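Local atomic coordinates of fat acid-binding protein (Eubacterium ventriosum, PDB entry 3NYI), a protein that probably binds lipids as a member of the DegV family, and holds a stearic acid molecule. Residues Ile46-Val56 / Ala271-Pro282; Arg163-Leu174 / Lys194-Ile204. All coordinates share one frame; numbering follows the deposited sequence. Where two conformers were deposited one is given.

Contact 1. Residues Ile46-Val56 / Ala271-Pro282. With STE (stearic acid), chain C.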
loop_
_atom_site.group_PDB
_atom_site.type_symbol
_atom_site.label_atom_id
_atom_site.label_comp_id
_atom_site.label_asym_id
_atom_site.label_seq_id
_atom_site.Cartn_x
_atom_site.Cartn_y
_atom_site.Cartn_z
ATOM N N ILE A 46 -11.898 -4.007 -13.962
ATOM C CA ILE A 46 -11.436 -5.371 -13.738
ATOM C C ILE A 46 -11.308 -5.572 -12.243
ATOM O O ILE A 46 -11.115 -4.607 -11.509
ATOM C CB ILE A 46 -10.064 -5.639 -14.405
ATOM C CG1 ILE A 46 -9.703 -7.121 -14.295
ATOM C CG2 ILE A 46 -8.966 -4.759 -13.788
ATOM C CD1 ILE A 46 -8.376 -7.473 -14.905
ATOM N N THR A 47 -11.425 -6.812 -11.784
ATOM C CA THR A 47 -11.372 -7.070 -10.344
ATOM C C THR A 47 -10.035 -7.640 -9.909
ATOM O O THR A 47 -9.294 -8.242 -10.697
ATOM C CB THR A 47 -12.467 -8.046 -9.879
ATOM O OG1 THR A 47 -12.060 -9.387 -10.171
ATOM C CG2 THR A 47 -13.796 -7.738 -10.559
ATOM N N ARG A 48 -9.749 -7.465 -8.626
ATOM C CA ARG A 48 -8.507 -7.926 -8.053
ATOM C C ARG A 48 -8.353 -9.435 -8.242
ATOM O O ARG A 48 -7.303 -9.917 -8.671
ATOM C CB ARG A 48 -8.483 -7.553 -6.574
ATOM C CG ARG A 48 -7.242 -7.963 -5.862
ATOM C CD ARG A 48 -7.532 -9.128 -4.980
ATOM N NE ARG A 48 -6.438 -9.355 -4.051
ATOM C CZ ARG A 48 -6.218 -10.513 -3.452
ATOM N NH1 ARG A 48 -7.024 -11.532 -3.706
ATOM N NH2 ARG A 48 -5.198 -10.655 -2.612
ATOM N N ASP A 49 -9.408 -10.186 -7.945
ATOM C CA ASP A 49 -9.332 -11.635 -8.074
ATOM C C ASP A 49 -9.060 -12.104 -9.512
ATOM O O ASP A 49 -8.289 -13.044 -9.714
ATOM C CB ASP A 49 -10.575 -12.305 -7.472
ATOM C CG ASP A 49 -10.576 -12.263 -5.945
ATOM O OD1 ASP A 49 -9.618 -11.718 -5.354
ATOM O OD2 ASP A 49 -11.534 -12.770 -5.328
ATOM N N GLU A 50 -9.672 -11.446 -10.500
ATOM C CA GLU A 50 -9.469 -11.812 -11.905
ATOM C C GLU A 50 -8.016 -11.637 -12.308
ATOM O O GLU A 50 -7.453 -12.461 -13.027
ATOM C CB GLU A 50 -10.288 -10.927 -12.835
ATOM C CG GLU A 50 -11.772 -10.901 -12.614
ATOM C CD GLU A 50 -12.447 -9.995 -13.621
ATOM O OE1 GLU A 50 -12.827 -8.864 -13.253
ATOM O OE2 GLU A 50 -12.567 -10.405 -14.794
ATOM N N CYS A 51 -7.422 -10.532 -11.874
ATOM C CA CYS A 51 -6.037 -10.253 -12.213
ATOM C C CYS A 51 -5.103 -11.326 -11.661
ATOM O O CYS A 51 -4.209 -11.795 -12.362
ATOM C CB CYS A 51 -5.630 -8.868 -11.700
ATOM S SG CYS A 51 -3.993 -8.346 -12.225
ATOM N N TYR A 52 -5.294 -11.705 -10.399
ATOM C CA TYR A 52 -4.453 -12.733 -9.811
ATOM C C TYR A 52 -4.592 -14.026 -10.618
ATOM O O TYR A 52 -3.615 -14.749 -10.834
ATOM C CB TYR A 52 -4.841 -12.986 -8.357
ATOM C CG TYR A 52 -4.138 -12.099 -7.330
ATOM C CD1 TYR A 52 -4.607 -10.823 -7.037
ATOM C CD2 TYR A 52 -3.032 -12.560 -6.626
ATOM C CE1 TYR A 52 -3.969 -10.025 -6.071
ATOM C CE2 TYR A 52 -2.393 -11.772 -5.660
ATOM C CZ TYR A 52 -2.866 -10.510 -5.391
ATOM O OH TYR A 52 -2.234 -9.728 -4.428
ATOM N N GLN A 53 -5.816 -14.315 -11.047
ATOM C CA GLN A 53 -6.088 -15.523 -11.827
ATOM C C GLN A 53 -5.294 -15.556 -13.125
ATOM O O GLN A 53 -4.666 -16.568 -13.443
ATOM C CB GLN A 53 -7.583 -15.672 -12.123
ATOM C CG GLN A 53 -8.327 -16.561 -11.140
ATOM C CD GLN A 53 -7.740 -17.964 -11.030
ATOM O OE1 GLN A 53 -7.130 -18.483 -11.966
ATOM N NE2 GLN A 53 -7.926 -18.581 -9.875
ATOM N N ARG A 54 -5.319 -14.455 -13.873
ATOM C CA ARG A 54 -4.573 -14.382 -15.123
ATOM C C ARG A 54 -3.111 -14.734 -14.891
ATOM O O ARG A 54 -2.513 -15.461 -15.666
ATOM C CB ARG A 54 -4.687 -12.993 -15.755
ATOM C CG ARG A 54 -6.057 -12.673 -16.329
ATOM C CD ARG A 54 -6.367 -13.546 -17.534
ATOM N NE ARG A 54 -5.320 -13.469 -18.551
ATOM C CZ ARG A 54 -5.240 -12.514 -19.472
ATOM N NH1 ARG A 54 -6.145 -11.545 -19.508
ATOM N NH2 ARG A 54 -4.251 -12.527 -20.358
HETATM N N MSE A 55 -2.531 -14.216 -13.811
HETATM C CA MSE A 55 -1.125 -14.500 -13.528
HETATM C C MSE A 55 -0.903 -15.939 -13.086
HETATM O O MSE A 55 0.096 -16.557 -13.451
HETATM C CB MSE A 55 -0.556 -13.538 -12.477
HETATM C CG MSE A 55 -0.607 -12.082 -12.886
HETATM SE SE MSE A 55 0.276 -10.993 -11.499
HETATM C CE MSE A 55 2.019 -10.975 -12.176
ATOM N N VAL A 56 -1.822 -16.462 -12.279
ATOM C CA VAL A 56 -1.704 -17.832 -11.790
ATOM C C VAL A 56 -1.875 -18.845 -12.932
ATOM O O VAL A 56 -1.175 -19.859 -12.990
ATOM C CB VAL A 56 -2.707 -18.128 -10.658
ATOM C CG1 VAL A 56 -2.757 -19.611 -10.369
ATOM C CG2 VAL A 56 -2.334 -17.347 -9.390
ATOM N N ALA A 271 -6.491 -7.433 1.192
ATOM C CA ALA A 271 -6.223 -8.351 0.106
ATOM C C ALA A 271 -5.327 -7.553 -0.834
ATOM O O ALA A 271 -5.774 -6.585 -1.458
ATOM C CB ALA A 271 -7.522 -8.747 -0.593
ATOM N N ILE A 272 -4.059 -7.931 -0.907
ATOM C CA ILE A 272 -3.079 -7.131 -1.639
ATOM C C ILE A 272 -3.587 -6.926 -3.065
ATOM O O ILE A 272 -4.018 -7.879 -3.728
ATOM C CB ILE A 272 -1.719 -7.798 -1.618
ATOM C CG1 ILE A 272 -1.211 -7.860 -0.166
ATOM C CG2 ILE A 272 -0.729 -7.041 -2.497
ATOM C CD1 ILE A 272 -0.022 -8.774 0.001
ATOM N N GLY A 273 -3.585 -5.680 -3.514
ATOM C CA GLY A 273 -4.231 -5.354 -4.775
ATOM C C GLY A 273 -3.387 -5.532 -6.011
ATOM O O GLY A 273 -2.204 -5.870 -5.945
ATOM N N ILE A 274 -4.033 -5.289 -7.150
ATOM C CA ILE A 274 -3.425 -5.346 -8.464
ATOM C C ILE A 274 -2.144 -4.536 -8.595
ATOM O O ILE A 274 -1.160 -5.018 -9.154
ATOM C CB ILE A 274 -4.453 -4.846 -9.498
ATOM C CG1 ILE A 274 -5.595 -5.867 -9.609
ATOM C CG2 ILE A 274 -3.785 -4.583 -10.843
ATOM C CD1 ILE A 274 -6.736 -5.442 -10.571
ATOM N N VAL A 275 -2.145 -3.303 -8.093
ATOM C CA VAL A 275 -0.942 -2.459 -8.206
ATOM C C VAL A 275 0.320 -3.187 -7.679
ATOM O O VAL A 275 1.358 -3.220 -8.342
ATOM C CB VAL A 275 -1.110 -1.110 -7.471
ATOM C CG1 VAL A 275 0.212 -0.326 -7.481
ATOM C CG2 VAL A 275 -2.241 -0.300 -8.097
ATOM N N SER A 276 0.237 -3.760 -6.486
ATOM C CA SER A 276 1.383 -4.484 -5.947
ATOM C C SER A 276 1.586 -5.841 -6.598
ATOM O O SER A 276 2.722 -6.248 -6.877
ATOM C CB SER A 276 1.255 -4.679 -4.425
ATOM O OG SER A 276 1.310 -3.441 -3.756
ATOM N N ALA A 277 0.488 -6.554 -6.832
ATOM C CA ALA A 277 0.597 -7.922 -7.325
ATOM C C ALA A 277 1.246 -8.013 -8.704
ATOM O O ALA A 277 1.938 -8.985 -8.999
ATOM C CB ALA A 277 -0.772 -8.615 -7.317
ATOM N N VAL A 278 1.017 -7.018 -9.554
ATOM C CA VAL A 278 1.654 -7.032 -10.863
ATOM C C VAL A 278 3.170 -7.067 -10.674
ATOM O O VAL A 278 3.898 -7.681 -11.454
ATOM C CB VAL A 278 1.221 -5.830 -11.736
ATOM C CG1 VAL A 278 2.186 -5.616 -12.897
ATOM C CG2 VAL A 278 -0.213 -6.039 -12.268
ATOM N N HIS A 279 3.633 -6.443 -9.596
ATOM C CA HIS A 279 5.058 -6.316 -9.353
ATOM C C HIS A 279 5.639 -7.374 -8.411
ATOM O O HIS A 279 6.835 -7.659 -8.483
ATOM C CB HIS A 279 5.385 -4.880 -8.879
ATOM C CG HIS A 279 5.139 -3.855 -9.943
ATOM N ND1 HIS A 279 6.114 -3.481 -10.846
ATOM C CD2 HIS A 279 4.020 -3.194 -10.306
ATOM C CE1 HIS A 279 5.614 -2.598 -11.691
ATOM N NE2 HIS A 279 4.332 -2.409 -11.387
ATOM N N THR A 280 4.809 -7.964 -7.550
ATOM C CA THR A 280 5.298 -9.013 -6.648
ATOM C C THR A 280 5.095 -10.413 -7.192
ATOM O O THR A 280 5.775 -11.345 -6.765
ATOM C CB THR A 280 4.591 -8.993 -5.272
ATOM O OG1 THR A 280 3.177 -9.201 -5.444
ATOM C CG2 THR A 280 4.836 -7.673 -4.556
ATOM N N GLY A 281 4.153 -10.558 -8.127
ATOM C CA GLY A 281 3.634 -11.860 -8.477
ATOM C C GLY A 281 2.420 -12.138 -7.617
ATOM O O GLY A 281 2.106 -11.361 -6.719
ATOM N N PRO A 282 1.735 -13.261 -7.869
ATOM C CA PRO A 282 0.481 -13.531 -7.164
ATOM C C PRO A 282 0.664 -14.089 -5.750
ATOM O O PRO A 282 -0.350 -14.353 -5.102
ATOM C CB PRO A 282 -0.197 -14.613 -8.037
ATOM C CG PRO A 282 0.849 -15.080 -9.023
ATOM C CD PRO A 282 2.145 -14.391 -8.721
HETATM C C1 STE C . 2.721 2.580 -11.784
HETATM O O1 STE C . 2.939 3.751 -11.716
HETATM O O2 STE C . 2.812 2.027 -12.841
HETATM C C2 STE C . 2.555 1.758 -10.485
HETATM C C3 STE C . 3.880 1.044 -10.118
HETATM C C4 STE C . 3.668 0.136 -8.880
HETATM C C5 STE C . 5.016 -0.394 -8.340
HETATM C C6 STE C . 4.767 -1.340 -7.142
HETATM C C7 STE C . 6.092 -1.969 -6.641
HETATM C C8 STE C . 5.792 -2.775 -5.351
HETATM C C9 STE C . 7.070 -3.454 -4.807
HETATM C C10 STE C . 6.689 -4.316 -3.572
HETATM C C11 STE C . 6.482 -3.387 -2.374
HETATM C C12 STE C . 5.162 -3.593 -1.595
HETATM C C13 STE C . 4.543 -4.994 -1.720
HETATM C C14 STE C . 4.148 -5.433 -0.284
HETATM C C15 STE C . 3.168 -6.628 -0.315
HETATM C C16 STE C . 3.107 -7.251 1.102
HETATM C C17 STE C . 2.040 -6.522 1.947
HETATM C C18 STE C . 1.833 -7.231 3.305
#

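Contact 2. Residues Arg163-Leu174 / Lys194-Ile204. With STE (stearic acid), chain C.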
loop_
_atom_site.group_PDB
_atom_site.type_symbol
_atom_site.label_atom_id
_atom_site.label_comp_id
_atom_site.label_asym_id
_atom_site.label_seq_id
_atom_site.Cartn_x
_atom_site.Cartn_y
_atom_site.Cartn_z
ATOM N N ARG A 163 6.295 0.191 8.562
ATOM C CA ARG A 163 7.108 -0.870 7.952
ATOM C C ARG A 163 6.215 -1.908 7.295
ATOM O O ARG A 163 5.158 -2.239 7.830
ATOM C CB ARG A 163 7.930 -1.628 9.001
ATOM C CG ARG A 163 9.008 -0.838 9.734
ATOM C CD ARG A 163 10.129 -0.434 8.773
ATOM N NE ARG A 163 11.229 0.184 9.511
ATOM C CZ ARG A 163 11.270 1.458 9.860
ATOM N NH1 ARG A 163 10.270 2.270 9.526
ATOM N NH2 ARG A 163 12.312 1.922 10.543
ATOM N N ILE A 164 6.661 -2.468 6.173
ATOM C CA ILE A 164 6.081 -3.716 5.704
ATOM C C ILE A 164 7.147 -4.782 5.791
ATOM O O ILE A 164 8.286 -4.557 5.382
ATOM C CB ILE A 164 5.605 -3.673 4.214
ATOM C CG1 ILE A 164 4.723 -2.462 3.940
ATOM C CG2 ILE A 164 4.850 -4.971 3.889
ATOM C CD1 ILE A 164 4.237 -2.365 2.461
ATOM N N PHE A 165 6.772 -5.946 6.303
ATOM C CA PHE A 165 7.651 -7.102 6.332
ATOM C C PHE A 165 6.968 -8.198 5.537
ATOM O O PHE A 165 5.853 -8.589 5.858
ATOM C CB PHE A 165 7.847 -7.562 7.785
ATOM C CG PHE A 165 8.418 -6.503 8.674
ATOM C CD1 PHE A 165 9.768 -6.196 8.613
ATOM C CD2 PHE A 165 7.603 -5.788 9.551
ATOM C CE1 PHE A 165 10.315 -5.194 9.429
ATOM C CE2 PHE A 165 8.139 -4.794 10.365
ATOM C CZ PHE A 165 9.501 -4.498 10.299
ATOM N N PHE A 166 7.611 -8.688 4.488
ATOM C CA PHE A 166 6.899 -9.605 3.600
ATOM C C PHE A 166 7.800 -10.492 2.786
ATOM O O PHE A 166 9.025 -10.310 2.765
ATOM C CB PHE A 166 5.926 -8.847 2.685
ATOM C CG PHE A 166 6.585 -7.959 1.650
ATOM C CD1 PHE A 166 6.551 -8.312 0.298
ATOM C CD2 PHE A 166 7.185 -6.753 2.011
ATOM C CE1 PHE A 166 7.124 -7.497 -0.684
ATOM C CE2 PHE A 166 7.763 -5.925 1.032
ATOM C CZ PHE A 166 7.719 -6.297 -0.322
ATOM N N THR A 167 7.180 -11.464 2.121
ATOM C CA THR A 167 7.899 -12.300 1.182
ATOM C C THR A 167 7.067 -12.470 -0.091
ATOM O O THR A 167 5.899 -12.090 -0.128
ATOM C CB THR A 167 8.273 -13.659 1.814
ATOM O OG1 THR A 167 9.227 -14.331 0.982
ATOM C CG2 THR A 167 7.034 -14.538 2.021
ATOM N N VAL A 168 7.688 -12.998 -1.141
ATOM C CA VAL A 168 7.013 -13.194 -2.425
ATOM C C VAL A 168 7.403 -14.557 -3.000
ATOM O O VAL A 168 8.250 -15.233 -2.437
ATOM C CB VAL A 168 7.385 -12.090 -3.410
ATOM C CG1 VAL A 168 6.867 -10.730 -2.893
ATOM C CG2 VAL A 168 8.908 -12.052 -3.620
ATOM N N GLY A 169 6.786 -14.965 -4.107
ATOM C CA GLY A 169 7.027 -16.298 -4.647
ATOM C C GLY A 169 8.271 -16.441 -5.512
ATOM O O GLY A 169 8.754 -17.549 -5.743
ATOM N N SER A 170 8.797 -15.318 -5.987
ATOM C CA SER A 170 9.944 -15.314 -6.892
ATOM C C SER A 170 10.385 -13.876 -7.066
ATOM O O SER A 170 9.697 -12.960 -6.616
ATOM C CB SER A 170 9.545 -15.878 -8.262
ATOM O OG SER A 170 8.650 -14.995 -8.930
ATOM N N LEU A 171 11.515 -13.668 -7.731
ATOM C CA LEU A 171 11.973 -12.313 -8.026
ATOM C C LEU A 171 11.544 -11.861 -9.424
ATOM O O LEU A 171 11.782 -10.717 -9.802
ATOM C CB LEU A 171 13.497 -12.231 -7.944
ATOM C CG LEU A 171 14.157 -12.264 -6.565
ATOM C CD1 LEU A 171 15.642 -11.941 -6.709
ATOM C CD2 LEU A 171 13.496 -11.267 -5.653
ATOM N N ASP A 172 10.935 -12.769 -10.186
ATOM C CA ASP A 172 10.632 -12.527 -11.602
ATOM C C ASP A 172 9.834 -11.246 -11.852
ATOM O O ASP A 172 10.185 -10.440 -12.715
ATOM C CB ASP A 172 9.881 -13.721 -12.203
ATOM C CG ASP A 172 10.686 -15.013 -12.146
ATOM O OD1 ASP A 172 11.930 -14.946 -12.029
ATOM O OD2 ASP A 172 10.066 -16.095 -12.220
ATOM N N TYR A 173 8.753 -11.064 -11.103
ATOM C CA TYR A 173 7.893 -9.897 -11.313
ATOM C C TYR A 173 8.528 -8.590 -10.855
ATOM O O TYR A 173 8.406 -7.570 -11.535
ATOM C CB TYR A 173 6.533 -10.112 -10.648
ATOM C CG TYR A 173 5.812 -11.362 -11.125
ATOM C CD1 TYR A 173 4.946 -11.313 -12.209
ATOM C CD2 TYR A 173 5.992 -12.587 -10.488
ATOM C CE1 TYR A 173 4.275 -12.460 -12.655
ATOM C CE2 TYR A 173 5.323 -13.736 -10.919
ATOM C CZ TYR A 173 4.456 -13.661 -12.007
ATOM O OH TYR A 173 3.769 -14.786 -12.456
ATOM N N LEU A 174 9.196 -8.612 -9.698
ATOM C CA LEU A 174 9.909 -7.439 -9.211
ATOM C C LEU A 174 10.937 -6.955 -10.224
ATOM O O LEU A 174 11.024 -5.764 -10.489
ATOM C CB LEU A 174 10.608 -7.722 -7.871
ATOM C CG LEU A 174 9.688 -7.842 -6.658
ATOM C CD1 LEU A 174 10.439 -8.401 -5.441
ATOM C CD2 LEU A 174 9.069 -6.482 -6.344
ATOM N N LYS A 194 14.170 -16.982 -2.376
ATOM C CA LYS A 194 13.218 -15.880 -2.283
ATOM C C LYS A 194 13.663 -14.948 -1.169
ATOM O O LYS A 194 14.292 -15.379 -0.192
ATOM C CB LYS A 194 11.786 -16.364 -2.011
ATOM C CG LYS A 194 11.200 -17.296 -3.079
ATOM C CD LYS A 194 11.609 -18.730 -2.793
ATOM C CE LYS A 194 10.922 -19.724 -3.715
ATOM N NZ LYS A 194 11.395 -21.107 -3.420
ATOM N N PRO A 195 13.353 -13.660 -1.321
ATOM C CA PRO A 195 13.726 -12.638 -0.337
ATOM C C PRO A 195 12.704 -12.467 0.772
ATOM O O PRO A 195 11.507 -12.693 0.582
ATOM C CB PRO A 195 13.766 -11.363 -1.177
ATOM C CG PRO A 195 12.682 -11.597 -2.229
ATOM C CD PRO A 195 12.777 -13.078 -2.550
ATOM N N VAL A 196 13.198 -12.098 1.951
ATOM C CA VAL A 196 12.355 -11.472 2.945
ATOM C C VAL A 196 12.620 -9.996 2.704
ATOM O O VAL A 196 13.777 -9.567 2.662
ATOM C CB VAL A 196 12.796 -11.817 4.373
ATOM C CG1 VAL A 196 11.999 -10.992 5.383
ATOM C CG2 VAL A 196 12.644 -13.315 4.642
ATOM N N ILE A 197 11.557 -9.223 2.534
ATOM C CA ILE A 197 11.696 -7.841 2.103
ATOM C C ILE A 197 11.149 -6.897 3.161
ATOM O O ILE A 197 10.160 -7.196 3.822
ATOM C CB ILE A 197 10.939 -7.606 0.753
ATOM C CG1 ILE A 197 11.437 -8.587 -0.318
ATOM C CG2 ILE A 197 11.075 -6.136 0.277
ATOM C CD1 ILE A 197 10.623 -8.538 -1.619
ATOM N N ILE A 198 11.789 -5.741 3.306
ATOM C CA ILE A 198 11.314 -4.727 4.220
ATOM C C ILE A 198 11.046 -3.460 3.446
ATOM O O ILE A 198 11.914 -3.002 2.708
ATOM C CB ILE A 198 12.376 -4.388 5.308
ATOM C CG1 ILE A 198 12.747 -5.633 6.107
ATOM C CG2 ILE A 198 11.849 -3.275 6.213
ATOM C CD1 ILE A 198 13.886 -5.413 7.113
HETATM N N MSE A 199 9.859 -2.889 3.619
HETATM C CA MSE A 199 9.595 -1.563 3.078
HETATM C C MSE A 199 9.724 -0.529 4.176
HETATM O O MSE A 199 9.050 -0.609 5.208
HETATM C CB MSE A 199 8.206 -1.456 2.442
HETATM C CG MSE A 199 7.973 -0.076 1.855
HETATM SE SE MSE A 199 6.303 0.130 0.851
HETATM C CE MSE A 199 6.740 1.881 0.060
ATOM N N LYS A 200 10.596 0.446 3.962
ATOM C CA LYS A 200 10.732 1.515 4.929
ATOM C C LYS A 200 11.293 2.723 4.236
ATOM O O LYS A 200 12.039 2.603 3.245
ATOM C CB LYS A 200 11.643 1.092 6.088
ATOM C CG LYS A 200 13.130 1.205 5.808
ATOM C CD LYS A 200 13.930 0.871 7.095
ATOM C CE LYS A 200 15.433 0.977 6.876
ATOM N NZ LYS A 200 16.211 0.679 8.136
ATOM N N ASP A 201 10.913 3.890 4.738
ATOM C CA ASP A 201 11.437 5.131 4.195
ATOM C C ASP A 201 11.105 5.271 2.702
ATOM O O ASP A 201 11.877 5.860 1.946
ATOM C CB ASP A 201 12.953 5.171 4.370
ATOM C CG ASP A 201 13.426 6.466 4.954
ATOM O OD1 ASP A 201 13.912 7.317 4.182
ATOM O OD2 ASP A 201 13.298 6.635 6.187
ATOM N N GLY A 202 9.983 4.698 2.273
ATOM C CA GLY A 202 9.527 4.888 0.897
ATOM C C GLY A 202 10.010 3.908 -0.154
ATOM O O GLY A 202 9.637 4.026 -1.339
ATOM N N ASP A 203 10.808 2.921 0.253
ATOM C CA ASP A 203 11.391 1.990 -0.703
ATOM C C ASP A 203 11.550 0.586 -0.095
ATOM O O ASP A 203 11.327 0.398 1.102
ATOM C CB ASP A 203 12.759 2.531 -1.147
ATOM C CG ASP A 203 13.173 2.050 -2.541
ATOM O OD1 ASP A 203 12.566 1.094 -3.073
ATOM O OD2 ASP A 203 14.120 2.640 -3.109
ATOM N N ILE A 204 11.975 -0.387 -0.905
ATOM C CA ILE A 204 12.221 -1.750 -0.403
ATOM C C ILE A 204 13.698 -2.114 -0.274
ATOM O O ILE A 204 14.542 -1.635 -1.030
ATOM C CB ILE A 204 11.494 -2.826 -1.237
ATOM C CG1 ILE A 204 11.719 -2.601 -2.736
ATOM C CG2 ILE A 204 9.976 -2.787 -0.946
ATOM C CD1 ILE A 204 11.050 -3.679 -3.611
HETATM C C1 STE C . 2.721 2.580 -11.784
HETATM O O1 STE C . 2.939 3.751 -11.716
HETATM O O2 STE C . 2.812 2.027 -12.841
HETATM C C2 STE C . 2.555 1.758 -10.485
HETATM C C3 STE C . 3.880 1.044 -10.118
HETATM C C4 STE C . 3.668 0.136 -8.880
HETATM C C5 STE C . 5.016 -0.394 -8.340
HETATM C C6 STE C . 4.767 -1.340 -7.142
HETATM C C7 STE C . 6.092 -1.969 -6.641
HETATM C C8 STE C . 5.792 -2.775 -5.351
HETATM C C9 STE C . 7.070 -3.454 -4.807
HETATM C C10 STE C . 6.689 -4.316 -3.572
HETATM C C11 STE C . 6.482 -3.387 -2.374
HETATM C C12 STE C . 5.162 -3.593 -1.595
HETATM C C13 STE C . 4.543 -4.994 -1.720
HETATM C C14 STE C . 4.148 -5.433 -0.284
HETATM C C15 STE C . 3.168 -6.628 -0.315
HETATM C C16 STE C . 3.107 -7.251 1.102
HETATM C C17 STE C . 2.040 -6.522 1.947
HETATM C C18 STE C . 1.833 -7.231 3.305
#

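Contact 1. Residues Ile46-Val56 / Ala271-Pro282
Helices 48-56 and 274-280 run nearly parallel, their axes 10.2 Å apart at 9°, with Arg48 beside Ile274 near their N-terminal ends and Tyr52 beside Pro282 further on. The polar centre is the carbonyl of Ile272, just ahead of the second helix. Arg48 NE donates to Ile272 O over 2.9 Å, and Tyr52 OH donates to Ile272 O over 2.7 Å; the two donors arrive from opposite faces of the carbonyl plane. Arginine suits its place because one long, flat group carries several N-H donors: besides NE, Arg48 NH1 meets Asp49 OD1 at 3.1 Å in a salt bridge lying in the guanidinium plane, and NH2 is held by Gly243 O. With CG anti to the backbone N (chi1 -179°) and a bend at chi2, the guanidinium comes to lie between Ala271 CB on one face and Tyr52 CE1 on the other. A leucine in place of Arg48 would probably leave Ile272 O leaning on the tyrosine alone of these two donors and Asp49 without its arginine mate, though Lys246 would still face that carboxylate. Apolar residues fill the rest of the seam. Ala277 CB, small enough to let the Tyr52 ring lie close to its helix, comes obliquely to it, 3.4 Å from Tyr52 CZ. Cys51 CB packs on Ile274 CG1 at 3.7 Å, and Val56 CG2 on Pro282 CB at 3.7 Å. Gly281 takes the positive phi that ends the second helix. Away from this seam, His279 lays a ring face on C5 of the stearic acid and Ile272 CD1 and Thr280 CG2 touch its chain, so helix 48-56 backs a wall of the lipid site. Strand 25-33 covers Ile46, Ile274 and Val278 through Val32, strand 236-242 adjoins Arg48 and Ala271 through Tyr242, and helix 172-177 closes on Met55 and Pro282.

Contact 2. Residues Arg163-Leu174 / Lys194-Ile204
Phe166 lies with its ring between protein and lipid: Ile197 covers one face and the stearic acid chain runs over the other. Ile197 CB makes a CH-pi contact 3.8 Å from the centroid of the Phe166 ring, 22° off the normal, and on the far side C14 of the stearic acid sits over the ring centre, 3.6 Å from Phe166 CE1. The ring gets there because CG takes the place between the backbone N and the carbonyl carbon (chi1 68°). Strand 163-167, which carries the ring, pairs antiparallel with strand 194-200. Phe166 and Ile197 form a hydrogen-bonded pair, Ile197 N to Phe166 O at 2.8 Å and Phe166 N to Ile197 O at 3.0 Å, and Ile164 with Met199 forms another; Phe165 and Ile198 make the non-hydrogen-bonded pair between. Ile164 CD1 lies alongside the selenium of Met199 (a selenomethionine), 3.6 Å from SE, while Ile164 CG2 touches the far end of the lipid. On the other side of the sheet Phe165 and Ile198 run side by side, the ring also packing on helix 213-231. Thr167 suits its place because it brings a hydroxyl: Thr167 OG1 donates to Pro195 O at 2.8 Å. Leu171 slides past the rigid, apolar Pro195 in the opposite direction, Leu171 CD2 lying 3.5 Å from Pro195 CG. Leu174 and Ile197 reach tip to tip through their CD1 atoms. At the strand end Arg163 lies flat along Lys200, its CD 3.4 Å from Lys200 CB, while Arg163 NH1 turns to Ala160 O. Backbone bonds thus fix the strands, while Ile164, Phe166, Leu174 and Ile204 offer the fatty tail carbon and an aromatic face; such contacts would suit a long alkyl chain, consistent with the lipid binding probable for this family.

How the contacts relate
From the N terminus the chain first reaches 46-56, on helix 48-57, whose partner 271-282 comes 215 residues later, so contact 1 closes a very long loop. Contact 2 lies wholly within that span: strand 163-167 leads into helix 172-177, and a short excursion returns as strand 194-200, a local closure nested in the long one, without crossing. Contact 1 ties the helix that follows strands 25-33 and 39-41 to helix 274-280 near the C terminus; contact 2 joins neighbouring strands of the sheet that also holds strands 203-210 and 285-291. Their centres are about 16 Å apart, and they meet where Tyr173 and Leu174 pack against His279 and Gly281. Both also touch the stearic acid.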